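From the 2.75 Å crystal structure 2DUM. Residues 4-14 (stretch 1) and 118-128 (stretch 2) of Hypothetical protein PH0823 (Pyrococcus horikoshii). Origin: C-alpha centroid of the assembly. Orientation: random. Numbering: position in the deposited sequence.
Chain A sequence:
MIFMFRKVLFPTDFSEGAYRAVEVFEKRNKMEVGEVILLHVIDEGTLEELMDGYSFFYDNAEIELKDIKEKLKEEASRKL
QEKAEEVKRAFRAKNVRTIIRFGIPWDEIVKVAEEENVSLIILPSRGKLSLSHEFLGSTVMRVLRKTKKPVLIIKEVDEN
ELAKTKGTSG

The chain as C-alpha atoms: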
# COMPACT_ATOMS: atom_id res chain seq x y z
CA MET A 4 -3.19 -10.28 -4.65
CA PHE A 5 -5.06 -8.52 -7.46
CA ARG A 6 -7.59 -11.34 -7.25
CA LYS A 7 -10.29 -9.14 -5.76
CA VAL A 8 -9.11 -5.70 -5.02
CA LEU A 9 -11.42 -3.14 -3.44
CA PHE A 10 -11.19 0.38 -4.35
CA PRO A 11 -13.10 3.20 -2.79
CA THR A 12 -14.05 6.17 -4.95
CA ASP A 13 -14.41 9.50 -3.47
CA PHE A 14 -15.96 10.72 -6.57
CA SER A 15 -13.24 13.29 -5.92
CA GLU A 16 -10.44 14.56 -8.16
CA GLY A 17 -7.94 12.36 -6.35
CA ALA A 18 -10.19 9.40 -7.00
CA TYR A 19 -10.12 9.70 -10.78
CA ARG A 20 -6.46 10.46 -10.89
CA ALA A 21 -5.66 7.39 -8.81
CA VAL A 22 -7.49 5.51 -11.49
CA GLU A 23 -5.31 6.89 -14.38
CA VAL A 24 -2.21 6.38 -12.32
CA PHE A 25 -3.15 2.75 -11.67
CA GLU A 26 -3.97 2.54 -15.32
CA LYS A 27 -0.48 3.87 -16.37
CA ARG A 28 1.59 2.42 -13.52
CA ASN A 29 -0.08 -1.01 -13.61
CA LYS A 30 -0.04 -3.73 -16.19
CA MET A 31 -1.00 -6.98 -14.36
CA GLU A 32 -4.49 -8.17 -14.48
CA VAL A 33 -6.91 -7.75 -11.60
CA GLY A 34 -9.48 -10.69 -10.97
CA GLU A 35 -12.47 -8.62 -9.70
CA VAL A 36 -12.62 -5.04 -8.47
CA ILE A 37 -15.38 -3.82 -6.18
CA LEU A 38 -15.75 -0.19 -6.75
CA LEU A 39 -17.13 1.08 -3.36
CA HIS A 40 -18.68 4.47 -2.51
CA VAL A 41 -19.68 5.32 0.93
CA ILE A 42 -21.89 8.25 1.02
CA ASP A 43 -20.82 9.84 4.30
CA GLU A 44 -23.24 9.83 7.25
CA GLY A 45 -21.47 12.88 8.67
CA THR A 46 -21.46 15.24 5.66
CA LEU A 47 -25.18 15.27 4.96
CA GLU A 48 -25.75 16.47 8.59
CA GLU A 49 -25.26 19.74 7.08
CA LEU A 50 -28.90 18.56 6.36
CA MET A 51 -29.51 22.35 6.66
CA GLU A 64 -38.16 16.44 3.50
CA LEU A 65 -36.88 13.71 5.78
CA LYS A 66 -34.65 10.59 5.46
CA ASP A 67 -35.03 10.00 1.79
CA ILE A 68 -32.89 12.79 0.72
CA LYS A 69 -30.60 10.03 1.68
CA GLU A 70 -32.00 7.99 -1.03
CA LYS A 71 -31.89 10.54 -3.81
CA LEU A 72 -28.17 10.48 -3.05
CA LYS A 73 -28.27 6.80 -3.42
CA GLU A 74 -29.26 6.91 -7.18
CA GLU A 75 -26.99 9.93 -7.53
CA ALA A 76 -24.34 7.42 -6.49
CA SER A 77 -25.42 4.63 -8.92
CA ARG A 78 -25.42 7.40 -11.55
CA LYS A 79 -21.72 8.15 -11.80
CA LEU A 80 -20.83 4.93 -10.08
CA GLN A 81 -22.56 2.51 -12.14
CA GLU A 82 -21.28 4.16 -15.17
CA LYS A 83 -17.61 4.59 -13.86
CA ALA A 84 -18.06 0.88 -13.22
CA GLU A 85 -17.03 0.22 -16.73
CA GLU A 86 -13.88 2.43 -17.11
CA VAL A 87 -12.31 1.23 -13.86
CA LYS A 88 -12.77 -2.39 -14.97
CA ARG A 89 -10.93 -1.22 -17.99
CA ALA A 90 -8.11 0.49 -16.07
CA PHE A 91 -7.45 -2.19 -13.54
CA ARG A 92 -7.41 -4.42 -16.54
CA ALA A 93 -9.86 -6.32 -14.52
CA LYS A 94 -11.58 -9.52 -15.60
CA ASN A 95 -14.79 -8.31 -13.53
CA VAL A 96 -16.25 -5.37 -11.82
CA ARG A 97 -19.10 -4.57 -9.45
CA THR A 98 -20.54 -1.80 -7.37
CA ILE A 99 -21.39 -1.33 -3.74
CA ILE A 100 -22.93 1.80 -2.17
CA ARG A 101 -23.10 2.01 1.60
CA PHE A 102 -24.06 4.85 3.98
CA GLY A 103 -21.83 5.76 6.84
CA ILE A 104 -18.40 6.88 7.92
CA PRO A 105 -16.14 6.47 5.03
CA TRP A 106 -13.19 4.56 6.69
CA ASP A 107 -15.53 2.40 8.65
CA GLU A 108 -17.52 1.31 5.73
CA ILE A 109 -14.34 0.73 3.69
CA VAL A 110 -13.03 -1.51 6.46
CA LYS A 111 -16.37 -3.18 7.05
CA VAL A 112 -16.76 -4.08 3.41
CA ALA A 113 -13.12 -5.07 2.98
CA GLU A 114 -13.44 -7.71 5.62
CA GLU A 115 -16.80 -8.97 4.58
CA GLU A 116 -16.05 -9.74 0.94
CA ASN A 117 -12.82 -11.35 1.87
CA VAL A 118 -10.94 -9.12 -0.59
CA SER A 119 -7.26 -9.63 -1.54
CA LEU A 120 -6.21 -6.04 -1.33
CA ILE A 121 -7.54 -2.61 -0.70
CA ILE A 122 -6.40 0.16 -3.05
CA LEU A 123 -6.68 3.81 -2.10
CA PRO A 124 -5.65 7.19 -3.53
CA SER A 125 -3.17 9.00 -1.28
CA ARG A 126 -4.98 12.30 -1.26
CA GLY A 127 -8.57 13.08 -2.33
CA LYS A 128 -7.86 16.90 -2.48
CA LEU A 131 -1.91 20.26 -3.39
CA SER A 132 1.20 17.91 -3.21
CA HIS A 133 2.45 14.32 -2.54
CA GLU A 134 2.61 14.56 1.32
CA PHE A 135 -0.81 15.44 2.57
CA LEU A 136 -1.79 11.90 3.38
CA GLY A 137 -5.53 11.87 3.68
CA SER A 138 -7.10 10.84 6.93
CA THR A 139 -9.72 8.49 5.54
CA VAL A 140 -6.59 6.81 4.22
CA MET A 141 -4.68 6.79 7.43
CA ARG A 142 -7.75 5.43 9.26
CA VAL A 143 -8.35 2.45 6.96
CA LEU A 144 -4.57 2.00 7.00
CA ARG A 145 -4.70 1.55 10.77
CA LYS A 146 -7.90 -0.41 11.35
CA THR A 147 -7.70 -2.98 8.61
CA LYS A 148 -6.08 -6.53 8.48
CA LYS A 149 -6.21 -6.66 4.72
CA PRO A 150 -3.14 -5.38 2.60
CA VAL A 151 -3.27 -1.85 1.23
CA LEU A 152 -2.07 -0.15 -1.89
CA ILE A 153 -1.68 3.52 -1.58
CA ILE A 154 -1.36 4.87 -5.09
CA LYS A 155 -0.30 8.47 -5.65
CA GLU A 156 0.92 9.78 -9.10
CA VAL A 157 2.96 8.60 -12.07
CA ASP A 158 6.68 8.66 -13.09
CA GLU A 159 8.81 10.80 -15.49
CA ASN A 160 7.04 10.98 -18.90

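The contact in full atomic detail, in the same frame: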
# COMPACT_ATOMS: atom_id res chain seq x y z
N MET A 4 -3.06 -11.71 -5.31
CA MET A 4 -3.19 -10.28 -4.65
C MET A 4 -4.05 -9.26 -5.36
O MET A 4 -4.57 -8.40 -4.72
CB MET A 4 -1.91 -9.42 -4.36
CG MET A 4 -1.16 -9.88 -3.20
SD MET A 4 -1.02 -8.89 -1.69
CE MET A 4 -2.28 -7.61 -1.76
N PHE A 5 -4.10 -9.29 -6.69
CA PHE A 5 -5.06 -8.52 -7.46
C PHE A 5 -6.29 -9.40 -7.76
O PHE A 5 -7.08 -9.10 -8.67
CB PHE A 5 -4.40 -7.83 -8.71
CG PHE A 5 -3.25 -6.88 -8.32
CD1 PHE A 5 -3.49 -5.50 -8.12
CD2 PHE A 5 -1.95 -7.38 -7.98
CE1 PHE A 5 -2.50 -4.62 -7.69
CE2 PHE A 5 -0.90 -6.48 -7.49
CZ PHE A 5 -1.21 -5.10 -7.36
N ARG A 6 -6.49 -10.44 -6.97
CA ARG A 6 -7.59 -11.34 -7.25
C ARG A 6 -8.95 -10.68 -7.03
O ARG A 6 -9.89 -11.00 -7.80
CB ARG A 6 -7.51 -12.64 -6.49
CG ARG A 6 -7.78 -12.44 -5.15
CD ARG A 6 -8.11 -13.73 -4.46
NE ARG A 6 -6.92 -14.58 -4.14
CZ ARG A 6 -5.57 -14.33 -4.27
NH1 ARG A 6 -4.99 -13.13 -4.73
NH2 ARG A 6 -4.80 -15.40 -3.88
N LYS A 7 -9.06 -9.79 -6.04
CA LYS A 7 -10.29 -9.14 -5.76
C LYS A 7 -10.04 -7.78 -5.08
O LYS A 7 -10.32 -7.53 -3.93
CB LYS A 7 -11.16 -10.05 -4.93
CG LYS A 7 -12.60 -9.45 -4.68
CD LYS A 7 -13.24 -10.12 -3.46
CE LYS A 7 -13.87 -11.46 -3.81
NZ LYS A 7 -15.37 -11.16 -3.81
N VAL A 8 -9.46 -6.86 -5.77
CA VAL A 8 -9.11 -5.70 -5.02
C VAL A 8 -10.33 -4.86 -4.77
O VAL A 8 -11.31 -4.96 -5.55
CB VAL A 8 -8.04 -4.93 -5.80
CG1 VAL A 8 -7.08 -5.93 -6.39
CG2 VAL A 8 -8.69 -3.99 -6.88
N LEU A 9 -10.29 -4.04 -3.72
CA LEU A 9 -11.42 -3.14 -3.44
C LEU A 9 -10.85 -1.81 -3.58
O LEU A 9 -9.65 -1.59 -3.31
CB LEU A 9 -11.86 -3.28 -1.99
CG LEU A 9 -12.94 -2.57 -1.15
CD1 LEU A 9 -12.72 -1.17 -1.09
CD2 LEU A 9 -14.33 -2.78 -1.69
N PHE A 10 -11.70 -0.87 -3.93
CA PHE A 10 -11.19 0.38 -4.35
C PHE A 10 -12.32 1.30 -4.15
O PHE A 10 -13.28 1.25 -4.90
CB PHE A 10 -10.90 0.31 -5.85
CG PHE A 10 -10.62 1.62 -6.43
CD1 PHE A 10 -11.62 2.40 -6.89
CD2 PHE A 10 -9.37 2.12 -6.40
CE1 PHE A 10 -11.42 3.63 -7.36
CE2 PHE A 10 -9.13 3.41 -6.88
CZ PHE A 10 -10.19 4.14 -7.37
N PRO A 11 -12.28 2.06 -3.09
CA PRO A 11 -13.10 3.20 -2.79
C PRO A 11 -12.89 4.46 -3.60
O PRO A 11 -11.77 5.03 -3.63
CB PRO A 11 -12.71 3.48 -1.38
CG PRO A 11 -12.29 2.04 -0.88
CD PRO A 11 -11.44 1.69 -1.96
N THR A 12 -13.99 4.89 -4.25
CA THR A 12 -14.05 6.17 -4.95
C THR A 12 -14.82 7.26 -4.25
O THR A 12 -15.96 7.13 -3.83
CB THR A 12 -14.59 6.14 -6.40
OG1 THR A 12 -14.77 7.50 -6.87
CG2 THR A 12 -15.93 5.38 -6.51
N ASP A 13 -14.15 8.38 -4.28
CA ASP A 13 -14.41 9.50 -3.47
C ASP A 13 -15.26 10.36 -4.31
O ASP A 13 -15.63 11.44 -3.95
CB ASP A 13 -13.04 10.16 -3.36
CG ASP A 13 -13.01 11.24 -2.34
OD1 ASP A 13 -14.14 11.44 -1.84
OD2 ASP A 13 -11.92 11.86 -2.04
N PHE A 14 -15.54 9.87 -5.49
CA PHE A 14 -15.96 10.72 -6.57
C PHE A 14 -15.12 11.94 -6.70
O PHE A 14 -15.32 12.64 -7.66
CB PHE A 14 -17.43 11.05 -6.50
CG PHE A 14 -18.26 9.91 -6.89
CD1 PHE A 14 -18.02 9.28 -8.09
CD2 PHE A 14 -19.23 9.38 -6.02
CE1 PHE A 14 -18.78 8.14 -8.43
CE2 PHE A 14 -20.01 8.22 -6.34
CZ PHE A 14 -19.80 7.60 -7.53
N VAL A 118 -11.66 -9.69 0.54
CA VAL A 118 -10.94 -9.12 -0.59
C VAL A 118 -9.45 -9.36 -0.42
O VAL A 118 -8.99 -9.52 0.71
CB VAL A 118 -11.21 -7.60 -0.75
CG1 VAL A 118 -12.59 -7.31 -0.61
CG2 VAL A 118 -10.39 -6.73 0.23
N SER A 119 -8.70 -9.33 -1.53
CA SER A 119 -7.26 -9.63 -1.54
C SER A 119 -6.46 -8.46 -1.10
O SER A 119 -5.48 -8.67 -0.43
CB SER A 119 -6.78 -10.05 -2.93
OG SER A 119 -7.21 -9.09 -3.85
N LEU A 120 -6.91 -7.27 -1.46
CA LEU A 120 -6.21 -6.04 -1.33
C LEU A 120 -7.21 -4.96 -1.16
O LEU A 120 -8.34 -5.06 -1.66
CB LEU A 120 -5.49 -5.72 -2.62
CG LEU A 120 -4.58 -4.50 -2.57
CD1 LEU A 120 -3.69 -4.44 -1.35
CD2 LEU A 120 -3.63 -4.50 -3.70
N ILE A 121 -6.82 -3.87 -0.47
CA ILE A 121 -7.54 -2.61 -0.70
C ILE A 121 -6.64 -1.59 -1.37
O ILE A 121 -5.45 -1.53 -1.03
CB ILE A 121 -8.49 -2.06 0.44
CG1 ILE A 121 -8.15 -0.63 0.68
CG2 ILE A 121 -8.38 -2.72 1.77
CD1 ILE A 121 -9.31 0.28 0.70
N ILE A 122 -7.17 -0.85 -2.34
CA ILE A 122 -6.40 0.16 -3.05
C ILE A 122 -7.07 1.42 -2.79
O ILE A 122 -8.27 1.47 -2.94
CB ILE A 122 -6.52 0.01 -4.55
CG1 ILE A 122 -5.69 -1.17 -5.03
CG2 ILE A 122 -6.03 1.23 -5.28
CD1 ILE A 122 -6.25 -1.81 -6.28
N LEU A 123 -6.27 2.44 -2.46
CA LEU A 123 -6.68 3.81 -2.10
C LEU A 123 -5.82 4.88 -2.76
O LEU A 123 -4.58 4.71 -2.87
CB LEU A 123 -6.37 4.08 -0.66
CG LEU A 123 -7.20 3.72 0.50
CD1 LEU A 123 -8.46 3.41 -0.19
CD2 LEU A 123 -6.60 2.52 1.17
N PRO A 124 -6.44 6.04 -3.08
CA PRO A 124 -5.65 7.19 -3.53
C PRO A 124 -5.03 7.80 -2.30
O PRO A 124 -5.67 7.73 -1.22
CB PRO A 124 -6.72 8.15 -4.11
CG PRO A 124 -7.98 7.40 -4.12
CD PRO A 124 -7.87 6.39 -3.04
N SER A 125 -3.82 8.39 -2.44
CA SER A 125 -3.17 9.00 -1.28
C SER A 125 -4.06 10.15 -0.87
O SER A 125 -4.76 10.06 0.14
CB SER A 125 -1.72 9.40 -1.50
OG SER A 125 -1.58 10.78 -1.76
N ARG A 126 -4.12 11.20 -1.66
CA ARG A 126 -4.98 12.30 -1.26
C ARG A 126 -6.16 12.42 -2.22
O ARG A 126 -6.04 12.17 -3.45
CB ARG A 126 -4.20 13.62 -1.04
CG ARG A 126 -2.92 13.92 -1.94
CD ARG A 126 -3.28 14.95 -3.01
NE ARG A 126 -2.21 15.28 -3.97
CZ ARG A 126 -2.27 16.28 -4.89
NH1 ARG A 126 -1.22 16.50 -5.72
NH2 ARG A 126 -3.36 17.07 -5.00
N GLY A 127 -7.33 12.71 -1.60
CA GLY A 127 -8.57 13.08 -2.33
C GLY A 127 -8.53 14.50 -2.90
O GLY A 127 -8.93 14.69 -4.06
N LYS A 128 -8.02 15.47 -2.10
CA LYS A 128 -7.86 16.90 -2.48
C LYS A 128 -6.86 17.15 -3.63
O LYS A 128 -5.88 17.90 -3.43
CB LYS A 128 -7.45 17.79 -1.27
CG LYS A 128 -8.58 18.46 -0.41
CD LYS A 128 -9.30 17.48 0.59
CE LYS A 128 -8.36 16.38 1.21
NZ LYS A 128 -8.66 14.89 1.03

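Two parallel β-strands far apart in sequence can be held in register by backbone and side-chain bonds together, as residues 4-14 and 118-128 of PH0823 illustrate. The central bonds belong to the backbone. Leu9 spans its neighbor in the manner typical of parallel sheets: its N donates to Leu120 O at 3.0 Å, and its O accepts from Ile122 N at 2.8 Å, the latter with a nearly straight N-H...O angle of 165°. Because both bonds of one residue reach to the residues flanking Ile121, Leu9 and Ile121 become paired, with their CA atoms 4.8 Å apart. The strands run in the same general direction, though their axes diverge by 30°.

Toward the N-terminal ends of the two stretches, a serine hydroxyl continues the polar pattern. Ser119 points its side chain toward the first stretch, in the p rotamer, and its OG serves two roles: it donates to Met4 O at 2.9 Å and accepts from Lys7 N at 3.0 Å. A hydroxyl can do both at once, so a single side chain binds two backbone groups of the first stretch, three residues apart. The backbone of the same residue adds a weak bond, Ser119 N to Lys7 O, at 3.4 Å. Around Ser119, Arg6 CG lies 3.4 Å from Ser119 CB, an aliphatic contact made by the stem of a charged side chain.

Alongside the conventional bonds run CA-H...O contacts. Val8 CA approaches Leu120 O at 3.5 Å, Ile121 CA approaches Leu9 O at 3.5 Å, and Phe10 CA approaches Ile122 O at 3.4 Å. The last is the straightest, with an angle of 169° at the hydrogen. Such contacts are common between parallel strands, where carbonyl oxygens lie near the CA hydrogens of the facing chain.

Alternation along the strands then sorts the side chains. Val8 and Leu120 share one face of the sheet, where Val8 CG1 meets Leu120 CB at 4.1 Å; Val8 CG2 also packs against Ile122 CD1 at 3.3 Å, a close fit. Leu120 is further enclosed by Met4, whose CE comes to 3.5 Å from Leu120 CD1, and by Phe5, whose CE1 lies 4.1 Å from Leu120 CD2. Although the CB of Phe5 points away from the second stretch, its ring end comes nearer. Phe10 meets Ile122 at the edge of its ring, with CD2 3.6 Å from Ile122 CG2.

Leu9 and Ile121 occupy the other face, joined through Leu9 CD1 and Ile121 CD1 at 4.1 Å. Pro11 extends this apolar patch: its CD sits 3.7 Å from Ile121 CD1 and 3.9 Å from Leu123 CD1. Lacking an amide hydrogen, Pro11 cannot donate as Leu9 does, and its contribution here is packing. Beyond the strands, Asp13 OD2 approaches Gly127 CA at 3.6 Å; an ideal CB on Gly127 would stand 2.5 Å from Asp13 OD2, a clash.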